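Local structure of endo-b-1,4-glucanase (Nasutitermes takasagoensis, 1KS8) at residues A[1-6]-A[334-339]; A[140-145]-A[196-201]; A[190-195]-A[209-214]. The protein probably hydrolyses internal beta-1,4-glucosidic linkages in cellulose and related beta-glucans, as a family 9 endoglucanase. All coordinates share one frame; numbering follows the deposited sequence.

Interaction 1 of 3, residues A[1-6]-A[334-339]; sequences MAYDYK and QIDYAL. Unlike the reference sequence in segment 1-6: Met1 (reference Ala).
The ring of Tyr3 lies flat over Leu339. Leu339 CB sits above the middle of the ring, 3.7 Å from its centroid and only 4° off the ring normal, a CH-pi contact. Met1 CA, an atom of a residue that differs from the reference sequence, lies over the opposite face toward the rim. Tyr3 CG is anti to its carbonyl carbon, beside the backbone N (chi1 -64°), and this puts it 3.8 Å from Leu339 CD1. The two side chains run past each other in opposite directions, and Leu339 CD1 comes back to Tyr3 CB at 3.7 Å. The same methyl also touches Tyr5 CE1, so Leu339 is shared by both tyrosines. Tyr5 meets Asp336 in another way. Asp336 OD1 lies at the edge of the Tyr5 ring, in its plane, and the carboxylate is nearly coplanar with the ring (4°). Tyr5 OH is 2.6 Å from Asp336 OD1. Gln332 OE1 also lies within hydrogen-bonding reach of this hydroxyl. Asp336 OD1 also approaches Tyr3 CD2, at 3.5 Å. Tyr3 OH hydrogen-bonds Asp341 OD1, just beyond residues 334-339. Val429 of helix 415-430 packs on Tyr5, and Leu428 of the same helix packs on Ile335. The contact thus joins the extended N-terminal residues and the start of helix 5-18 to helix 324-341, within the mainly helical (alpha/alpha)6 barrel of family 9 glycoside hydrolases.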
loop_
_atom_site.group_PDB
_atom_site.type_symbol
_atom_site.label_atom_id
_atom_site.label_comp_id
_atom_site.label_asym_id
_atom_site.label_seq_id
_atom_site.Cartn_x
_atom_site.Cartn_y
_atom_site.Cartn_z
ATOM N N MET A 1 -21.629 13.067 -10.199
ATOM C CA MET A 1 -21.888 12.122 -9.076
ATOM C C MET A 1 -22.277 10.746 -9.603
ATOM O O MET A 1 -22.037 10.426 -10.768
ATOM C CB MET A 1 -23.007 12.660 -8.180
ATOM C CG MET A 1 -24.336 12.857 -8.895
ATOM S SD MET A 1 -25.665 13.323 -7.767
ATOM C CE MET A 1 -26.328 11.709 -7.348
ATOM N N ALA A 2 -22.881 9.938 -8.736
ATOM C CA ALA A 2 -23.311 8.593 -9.101
ATOM C C ALA A 2 -22.144 7.784 -9.655
ATOM O O ALA A 2 -22.185 7.316 -10.795
ATOM C CB ALA A 2 -24.433 8.668 -10.128
ATOM N N TYR A 3 -21.105 7.618 -8.842
ATOM C CA TYR A 3 -19.925 6.869 -9.256
ATOM C C TYR A 3 -20.094 5.364 -9.087
ATOM O O TYR A 3 -20.684 4.894 -8.114
ATOM C CB TYR A 3 -18.700 7.329 -8.459
ATOM C CG TYR A 3 -18.316 8.769 -8.697
ATOM C CD1 TYR A 3 -17.902 9.203 -9.957
ATOM C CD2 TYR A 3 -18.374 9.702 -7.665
ATOM C CE1 TYR A 3 -17.556 10.537 -10.180
ATOM C CE2 TYR A 3 -18.033 11.035 -7.878
ATOM C CZ TYR A 3 -17.626 11.445 -9.136
ATOM O OH TYR A 3 -17.305 12.767 -9.349
ATOM N N ASP A 4 -19.560 4.617 -10.047
ATOM C CA ASP A 4 -19.616 3.158 -10.033
ATOM C C ASP A 4 -18.425 2.664 -9.212
ATOM O O ASP A 4 -17.383 2.311 -9.770
ATOM C CB ASP A 4 -19.507 2.634 -11.466
ATOM C CG ASP A 4 -19.766 1.146 -11.570
ATOM O OD1 ASP A 4 -19.746 0.454 -10.531
ATOM O OD2 ASP A 4 -19.980 0.670 -12.709
ATOM N N TYR A 5 -18.581 2.638 -7.891
ATOM C CA TYR A 5 -17.499 2.205 -7.007
ATOM C C TYR A 5 -17.029 0.790 -7.300
ATOM O O TYR A 5 -15.849 0.481 -7.142
ATOM C CB TYR A 5 -17.927 2.308 -5.540
ATOM C CG TYR A 5 -18.320 3.702 -5.121
ATOM C CD1 TYR A 5 -17.405 4.755 -5.174
ATOM C CD2 TYR A 5 -19.615 3.977 -4.693
ATOM C CE1 TYR A 5 -17.773 6.045 -4.815
ATOM C CE2 TYR A 5 -19.995 5.261 -4.334
ATOM C CZ TYR A 5 -19.072 6.292 -4.398
ATOM O OH TYR A 5 -19.464 7.564 -4.060
ATOM N N LYS A 6 -17.946 -0.076 -7.714
ATOM C CA LYS A 6 -17.570 -1.446 -8.035
ATOM C C LYS A 6 -16.546 -1.451 -9.163
ATOM O O LYS A 6 -15.556 -2.179 -9.110
ATOM C CB LYS A 6 -18.794 -2.260 -8.455
ATOM C CG LYS A 6 -19.777 -2.542 -7.333
ATOM C CD LYS A 6 -20.955 -3.365 -7.839
ATOM C CE LYS A 6 -21.910 -3.719 -6.710
ATOM N NZ LYS A 6 -22.506 -2.512 -6.076
ATOM N N GLN A 334 -14.287 12.316 0.286
ATOM C CA GLN A 334 -12.876 12.300 -0.076
ATOM C C GLN A 334 -12.641 11.395 -1.275
ATOM O O GLN A 334 -11.929 11.764 -2.211
ATOM C CB GLN A 334 -12.034 11.857 1.122
ATOM C CG GLN A 334 -12.188 12.791 2.313
ATOM C CD GLN A 334 -11.838 14.228 1.966
ATOM O OE1 GLN A 334 -10.682 14.549 1.706
ATOM N NE2 GLN A 334 -12.843 15.098 1.950
ATOM N N ILE A 335 -13.242 10.211 -1.252
ATOM C CA ILE A 335 -13.105 9.295 -2.371
ATOM C C ILE A 335 -13.753 9.943 -3.598
ATOM O O ILE A 335 -13.197 9.911 -4.694
ATOM C CB ILE A 335 -13.786 7.940 -2.071
ATOM C CG1 ILE A 335 -13.102 7.270 -0.872
ATOM C CG2 ILE A 335 -13.735 7.039 -3.297
ATOM C CD1 ILE A 335 -11.604 7.049 -1.041
ATOM N N ASP A 336 -14.920 10.553 -3.406
ATOM C CA ASP A 336 -15.611 11.203 -4.513
ATOM C C ASP A 336 -14.815 12.362 -5.104
ATOM O O ASP A 336 -14.937 12.657 -6.295
ATOM C CB ASP A 336 -16.999 11.677 -4.076
ATOM C CG ASP A 336 -17.981 10.531 -3.927
ATOM O OD1 ASP A 336 -17.617 9.388 -4.277
ATOM O OD2 ASP A 336 -19.119 10.769 -3.465
ATOM N N TYR A 337 -14.010 13.033 -4.286
ATOM C CA TYR A 337 -13.198 14.116 -4.817
ATOM C C TYR A 337 -12.198 13.490 -5.787
ATOM O O TYR A 337 -12.005 13.984 -6.897
ATOM C CB TYR A 337 -12.457 14.864 -3.703
ATOM C CG TYR A 337 -11.609 16.005 -4.221
ATOM C CD1 TYR A 337 -10.411 15.759 -4.894
ATOM C CD2 TYR A 337 -12.022 17.332 -4.075
ATOM C CE1 TYR A 337 -9.646 16.802 -5.409
ATOM C CE2 TYR A 337 -11.264 18.383 -4.589
ATOM C CZ TYR A 337 -10.078 18.110 -5.255
ATOM O OH TYR A 337 -9.326 19.137 -5.777
ATOM N N ALA A 338 -11.571 12.392 -5.371
ATOM C CA ALA A 338 -10.600 11.717 -6.222
ATOM C C ALA A 338 -11.234 11.238 -7.522
ATOM O O ALA A 338 -10.583 11.214 -8.568
ATOM C CB ALA A 338 -9.986 10.532 -5.482
ATOM N N LEU A 339 -12.507 10.858 -7.459
ATOM C CA LEU A 339 -13.206 10.362 -8.638
ATOM C C LEU A 339 -13.723 11.450 -9.571
ATOM O O LEU A 339 -14.103 11.156 -10.703
ATOM C CB LEU A 339 -14.363 9.446 -8.223
ATOM C CG LEU A 339 -13.979 8.245 -7.351
ATOM C CD1 LEU A 339 -15.208 7.378 -7.109
ATOM C CD2 LEU A 339 -12.884 7.436 -8.030
#

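Interaction 2 of 3, residues A[140-145]-A[196-201]; sequences YKIDTS and SDSITD
Ile199 packs its side chain against Tyr140 at the outer strand of a small antiparallel sheet. Strand 139-142 pairs with strand 113-117, and this three-stranded sheet lies beside the mainly helical (alpha/alpha)6 fold. The chain at 198-201 runs at 156° to residues 140-142, close to antiparallel, but the two are joined by side-chain packing and not by strand pairing. The tight part is centred on Ile199. Its CG2 comes to 3.6 Å from Tyr140 CB, and the same methyl lies obliquely by the Tyr140 ring. Both branches take part: with CG2 anti to the backbone N and CG1 anti to the carbonyl carbon (chi1 -62°), CG1 comes to 3.8 Å from Lys141 O. The terminal methyl, Ile199 CD1, lies 3.7 Å from Tyr140 O. Gln116 of the neighbouring strand also touches both Tyr140 and Ile199.

The packing is looser on the way to Ile142. Its CG2 is 4.0 Å from Ser198 CB and 4.1 Å from Ile199 CD1, while the Ile142 side chain also packs on Leu151 and Ala152 of helix 149-165. Ser198 OG hydrogen-bonds Pro147 O. At the other end the Tyr140 ring, partly exposed, leans on Asp201, with its plane 47° from that of the carboxylate. The touch there is made by carbon; Asp201 OD1 is bonded to Gln116 NE2 and Gly120 N. Beyond the strand, Ser145 OG bonds Asp143 OD1 at 2.7 Å, approaching from above the carboxylate plane. The ring of Tyr140 ends the contact with its CE2 at 3.8 Å from Asp201 CB.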
loop_
_atom_site.group_PDB
_atom_site.type_symbol
_atom_site.label_atom_id
_atom_site.label_comp_id
_atom_site.label_asym_id
_atom_site.label_seq_id
_atom_site.Cartn_x
_atom_site.Cartn_y
_atom_site.Cartn_z
ATOM N N TYR A 140 19.165 -6.155 -1.231
ATOM C CA TYR A 140 19.622 -5.753 0.092
ATOM C C TYR A 140 18.769 -6.420 1.162
ATOM O O TYR A 140 17.555 -6.567 0.998
ATOM C CB TYR A 140 19.531 -4.232 0.233
ATOM C CG TYR A 140 20.266 -3.456 -0.840
ATOM C CD1 TYR A 140 21.624 -3.660 -1.076
ATOM C CD2 TYR A 140 19.605 -2.495 -1.605
ATOM C CE1 TYR A 140 22.309 -2.923 -2.045
ATOM C CE2 TYR A 140 20.278 -1.753 -2.574
ATOM C CZ TYR A 140 21.626 -1.971 -2.788
ATOM O OH TYR A 140 22.288 -1.227 -3.742
ATOM N N LYS A 141 19.400 -6.808 2.264
ATOM C CA LYS A 141 18.688 -7.489 3.330
ATOM C C LYS A 141 18.973 -6.945 4.722
ATOM O O LYS A 141 19.921 -6.185 4.937
ATOM C CB LYS A 141 19.070 -8.970 3.322
ATOM C CG LYS A 141 20.530 -9.216 3.703
ATOM C CD LYS A 141 20.882 -10.698 3.678
ATOM C CE LYS A 141 22.259 -10.954 4.273
ATOM N NZ LYS A 141 23.327 -10.210 3.559
ATOM N N ILE A 142 18.116 -7.337 5.657
ATOM C CA ILE A 142 18.308 -7.004 7.055
ATOM C C ILE A 142 18.560 -8.370 7.691
ATOM O O ILE A 142 18.122 -9.400 7.166
ATOM C CB ILE A 142 17.062 -6.335 7.711
ATOM C CG1 ILE A 142 15.792 -7.138 7.424
ATOM C CG2 ILE A 142 16.926 -4.899 7.221
ATOM C CD1 ILE A 142 14.570 -6.626 8.179
ATOM N N ASP A 143 19.305 -8.384 8.788
ATOM C CA ASP A 143 19.609 -9.623 9.495
ATOM C C ASP A 143 19.911 -9.289 10.949
ATOM O O ASP A 143 19.681 -8.164 11.383
ATOM C CB ASP A 143 20.790 -10.363 8.843
ATOM C CG ASP A 143 21.989 -9.470 8.593
ATOM O OD1 ASP A 143 22.305 -8.629 9.455
ATOM O OD2 ASP A 143 22.629 -9.625 7.529
ATOM N N THR A 144 20.424 -10.251 11.708
ATOM C CA THR A 144 20.706 -9.997 13.116
ATOM C C THR A 144 21.754 -8.915 13.377
ATOM O O THR A 144 21.715 -8.261 14.418
ATOM C CB THR A 144 21.125 -11.289 13.849
ATOM O OG1 THR A 144 22.271 -11.862 13.209
ATOM C CG2 THR A 144 19.980 -12.294 13.839
ATOM N N SER A 145 22.675 -8.714 12.440
ATOM C CA SER A 145 23.713 -7.697 12.609
ATOM C C SER A 145 23.260 -6.337 12.083
ATOM O O SER A 145 23.753 -5.295 12.513
ATOM C CB SER A 145 24.999 -8.124 11.894
ATOM O OG SER A 145 24.804 -8.232 10.497
ATOM N N SER A 196 16.196 1.278 7.434
ATOM C CA SER A 196 16.945 2.136 6.520
ATOM C C SER A 196 18.345 2.485 7.019
ATOM O O SER A 196 19.108 3.149 6.316
ATOM C CB SER A 196 16.151 3.406 6.174
ATOM O OG SER A 196 15.799 4.157 7.316
ATOM N N ASP A 197 18.676 2.046 8.232
ATOM C CA ASP A 197 20.016 2.257 8.769
ATOM C C ASP A 197 20.830 1.034 8.338
ATOM O O ASP A 197 22.061 1.046 8.364
ATOM C CB ASP A 197 20.007 2.352 10.301
ATOM C CG ASP A 197 19.583 3.720 10.806
ATOM O OD1 ASP A 197 19.606 4.689 10.020
ATOM O OD2 ASP A 197 19.241 3.828 12.003
ATOM N N SER A 198 20.122 -0.024 7.948
ATOM C CA SER A 198 20.747 -1.263 7.490
ATOM C C SER A 198 20.778 -1.263 5.962
ATOM O O SER A 198 21.837 -1.411 5.352
ATOM C CB SER A 198 19.966 -2.470 8.014
ATOM O OG SER A 198 20.016 -2.514 9.432
ATOM N N ILE A 199 19.610 -1.110 5.346
ATOM C CA ILE A 199 19.518 -1.035 3.892
ATOM C C ILE A 199 19.588 0.469 3.652
ATOM O O ILE A 199 18.568 1.146 3.497
ATOM C CB ILE A 199 18.180 -1.615 3.385
ATOM C CG1 ILE A 199 18.097 -3.100 3.755
ATOM C CG2 ILE A 199 18.067 -1.433 1.876
ATOM C CD1 ILE A 199 16.818 -3.793 3.316
ATOM N N THR A 200 20.809 0.991 3.649
ATOM C CA THR A 200 21.016 2.423 3.497
ATOM C C THR A 200 20.527 3.051 2.201
ATOM O O THR A 200 20.253 4.248 2.167
ATOM C CB THR A 200 22.499 2.799 3.707
ATOM O OG1 THR A 200 23.314 2.111 2.753
ATOM C CG2 THR A 200 22.946 2.429 5.120
ATOM N N ASP A 201 20.404 2.270 1.135
ATOM C CA ASP A 201 19.929 2.848 -0.115
ATOM C C ASP A 201 18.515 3.389 0.074
ATOM O O ASP A 201 18.135 4.386 -0.537
ATOM C CB ASP A 201 19.930 1.808 -1.235
ATOM C CG ASP A 201 19.715 2.433 -2.601
ATOM O OD1 ASP A 201 18.721 2.096 -3.278
ATOM O OD2 ASP A 201 20.552 3.273 -2.993
#

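Interaction 3 of 3, residues A[190-195]-A[209-214]; sequences NYRGKY and ADYRDE
Tyr211 lays one face of its ring on the backbone of Gly193, and turns an edge to Lys194 and its hydroxyl to Arg192. Gly193 N stands 3.7 Å above the ring plane, offset toward the rim, and is hydrogen-bonded to Ser149 OG. Gly193 O lies 3.6 Å from Tyr211 CD2. Arg192 and Lys194 each cross the tyrosine at about a right angle. Arg192 meets the hydroxyl end, with Arg192 CB 3.4 Å from Tyr211 OH. Its guanidinium plane is turned 62° from the ring. Lys194 comes to the ring edge and in its plane, where Lys194 CG is 3.9 Å from Tyr211 CD2. Tyr211 CG lies between its own backbone N and carbonyl carbon (chi1 70°), the setting from which the ring lies against Gly193.

The contact holds the loop after helix 171-190 against the start of helix 212-226, in the helical barrel of family 9. Asp210 OD2 accepts a capping bond from Arg212 N before that helix. It also forms a salt bridge with Arg212 NH1 at 2.9 Å, and the two donors come from opposite faces of the carboxylate plane. Arg212 NH1 also stands over the other face of the Tyr211 ring, which thus lies between this nitrogen and Gly193 N. Asp210, Asp213 and Glu214 belong to a calcium site seen in another structure of this protein, though no calcium is bound here. An alanine in place of Tyr211 would probably leave Gly193 without the ring over it and Arg192 without its water-linked partner.

Two waters bridge the segments. One joins Arg192 NH1 to Tyr211 OH, at 2.7 Å from the hydroxyl. The other accepts from Lys194 NZ and donates to Ala209 O. Arg192 NH2 is bonded to Asn189 OD1.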
loop_
_atom_site.group_PDB
_atom_site.type_symbol
_atom_site.label_atom_id
_atom_site.label_comp_id
_atom_site.label_asym_id
_atom_site.label_seq_id
_atom_site.Cartn_x
_atom_site.Cartn_y
_atom_site.Cartn_z
ATOM N N ASN A 190 13.094 -9.025 18.615
ATOM C CA ASN A 190 14.336 -9.434 19.274
ATOM C C ASN A 190 15.570 -8.658 18.812
ATOM O O ASN A 190 16.562 -8.566 19.537
ATOM C CB ASN A 190 14.572 -10.931 19.046
ATOM C CG ASN A 190 13.526 -11.800 19.721
ATOM O OD1 ASN A 190 13.372 -12.977 19.387
ATOM N ND2 ASN A 190 12.810 -11.231 20.681
ATOM N N TYR A 191 15.509 -8.114 17.603
ATOM C CA TYR A 191 16.617 -7.351 17.038
ATOM C C TYR A 191 16.074 -5.994 16.597
ATOM O O TYR A 191 15.612 -5.827 15.465
ATOM C CB TYR A 191 17.215 -8.121 15.858
ATOM C CG TYR A 191 17.745 -9.483 16.260
ATOM C CD1 TYR A 191 19.035 -9.628 16.768
ATOM C CD2 TYR A 191 16.934 -10.616 16.191
ATOM C CE1 TYR A 191 19.503 -10.869 17.203
ATOM C CE2 TYR A 191 17.391 -11.862 16.623
ATOM C CZ TYR A 191 18.674 -11.979 17.128
ATOM O OH TYR A 191 19.123 -13.205 17.571
ATOM N N ARG A 192 16.140 -5.030 17.512
ATOM C CA ARG A 192 15.628 -3.679 17.296
ATOM C C ARG A 192 16.508 -2.763 16.445
ATOM O O ARG A 192 17.724 -2.695 16.631
ATOM C CB ARG A 192 15.385 -3.003 18.651
ATOM C CG ARG A 192 14.464 -3.756 19.608
ATOM C CD ARG A 192 13.020 -3.753 19.129
ATOM N NE ARG A 192 12.113 -4.396 20.079
ATOM C CZ ARG A 192 11.694 -3.849 21.217
ATOM N NH1 ARG A 192 12.096 -2.634 21.567
ATOM N NH2 ARG A 192 10.864 -4.518 22.007
ATOM N N GLY A 193 15.874 -2.044 15.522
ATOM C CA GLY A 193 16.600 -1.122 14.667
ATOM C C GLY A 193 15.781 -0.631 13.486
ATOM O O GLY A 193 14.782 -1.247 13.118
ATOM N N LYS A 194 16.197 0.491 12.904
ATOM C CA LYS A 194 15.519 1.060 11.739
ATOM C C LYS A 194 16.069 0.351 10.506
ATOM O O LYS A 194 17.283 0.301 10.316
ATOM C CB LYS A 194 15.822 2.555 11.618
ATOM C CG LYS A 194 15.405 3.399 12.808
ATOM C CD LYS A 194 15.880 4.837 12.628
ATOM C CE LYS A 194 15.528 5.702 13.825
ATOM N NZ LYS A 194 16.045 7.090 13.668
ATOM N N TYR A 195 15.194 -0.173 9.652
ATOM C CA TYR A 195 15.677 -0.882 8.473
ATOM C C TYR A 195 16.494 -0.017 7.515
ATOM O O TYR A 195 17.394 -0.527 6.853
ATOM C CB TYR A 195 14.516 -1.539 7.709
ATOM C CG TYR A 195 13.958 -0.712 6.567
ATOM C CD1 TYR A 195 13.121 0.375 6.809
ATOM C CD2 TYR A 195 14.288 -1.008 5.244
ATOM C CE1 TYR A 195 12.626 1.150 5.762
ATOM C CE2 TYR A 195 13.798 -0.242 4.189
ATOM C CZ TYR A 195 12.969 0.835 4.455
ATOM O OH TYR A 195 12.486 1.593 3.414
ATOM N N ALA A 209 11.009 5.995 10.168
ATOM C CA ALA A 209 10.598 7.097 11.027
ATOM C C ALA A 209 10.876 6.596 12.442
ATOM O O ALA A 209 11.991 6.719 12.948
ATOM C CB ALA A 209 9.114 7.387 10.842
ATOM N N ASP A 210 9.858 6.023 13.072
ATOM C CA ASP A 210 9.994 5.464 14.411
ATOM C C ASP A 210 9.400 4.064 14.318
ATOM O O ASP A 210 8.182 3.891 14.338
ATOM C CB ASP A 210 9.231 6.315 15.429
ATOM C CG ASP A 210 9.501 5.891 16.861
ATOM O OD1 ASP A 210 9.350 6.738 17.768
ATOM O OD2 ASP A 210 9.851 4.713 17.083
ATOM N N TYR A 211 10.277 3.071 14.204
ATOM C CA TYR A 211 9.867 1.679 14.050
ATOM C C TYR A 211 8.979 1.094 15.139
ATOM O O TYR A 211 8.356 0.053 14.939
ATOM C CB TYR A 211 11.107 0.789 13.888
ATOM C CG TYR A 211 11.959 0.646 15.136
ATOM C CD1 TYR A 211 11.519 -0.105 16.227
ATOM C CD2 TYR A 211 13.207 1.260 15.222
ATOM C CE1 TYR A 211 12.301 -0.242 17.373
ATOM C CE2 TYR A 211 13.997 1.129 16.362
ATOM C CZ TYR A 211 13.538 0.377 17.432
ATOM O OH TYR A 211 14.319 0.242 18.558
ATOM N N ARG A 212 8.912 1.756 16.286
ATOM C CA ARG A 212 8.122 1.248 17.402
ATOM C C ARG A 212 6.644 0.971 17.126
ATOM O O ARG A 212 6.092 0.003 17.652
ATOM C CB ARG A 212 8.289 2.183 18.601
ATOM C CG ARG A 212 9.729 2.215 19.093
ATOM C CD ARG A 212 9.964 3.253 20.178
ATOM N NE ARG A 212 11.363 3.260 20.602
ATOM C CZ ARG A 212 12.388 3.562 19.807
ATOM N NH1 ARG A 212 12.174 3.888 18.539
ATOM N NH2 ARG A 212 13.627 3.530 20.277
ATOM N N ASP A 213 5.996 1.789 16.302
ATOM C CA ASP A 213 4.584 1.547 16.014
ATOM C C ASP A 213 4.395 0.251 15.224
ATOM O O ASP A 213 3.349 -0.393 15.315
ATOM C CB ASP A 213 3.971 2.735 15.256
ATOM C CG ASP A 213 4.625 2.980 13.914
ATOM O OD1 ASP A 213 5.869 2.991 13.850
ATOM O OD2 ASP A 213 3.891 3.180 12.921
ATOM N N GLU A 214 5.418 -0.138 14.467
ATOM C CA GLU A 214 5.366 -1.366 13.677
ATOM C C GLU A 214 5.314 -2.613 14.552
ATOM O O GLU A 214 4.671 -3.603 14.201
ATOM C CB GLU A 214 6.580 -1.459 12.750
ATOM C CG GLU A 214 6.559 -0.484 11.589
ATOM C CD GLU A 214 5.337 -0.658 10.719
ATOM O OE1 GLU A 214 4.950 -1.820 10.469
ATOM O OE2 GLU A 214 4.766 0.363 10.281
HETATM O O HOH W 1 13.843 -0.539 21.114
HETATM O O HOH W 2 14.093 8.166 12.149
#

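Overall arrangement
Interactions 2 and 3 are neighbours, with centres 12 Å apart, and they touch. Thr144 CG2 packs on Tyr191 CZ at 3.6 Å, and Ile142 CG2 approaches Tyr195 CB at 4.2 Å. Their segments alternate along the chain, and residues 190-195 run directly into 196-201. Interaction 3 holds Asp210, Asp213 and Glu214, calcium ligands in another structure of this protein; none is bound here. The side chain of Ile142 is about 11 Å from that of Glu214. Interaction 1 lies across the chain's centre, 40 Å from interaction 2 and 37 Å from interaction 3, centre to centre. It closes a long loop enclosing both, away from the calcium site and the probable catalytic residues Asp403 and Glu412.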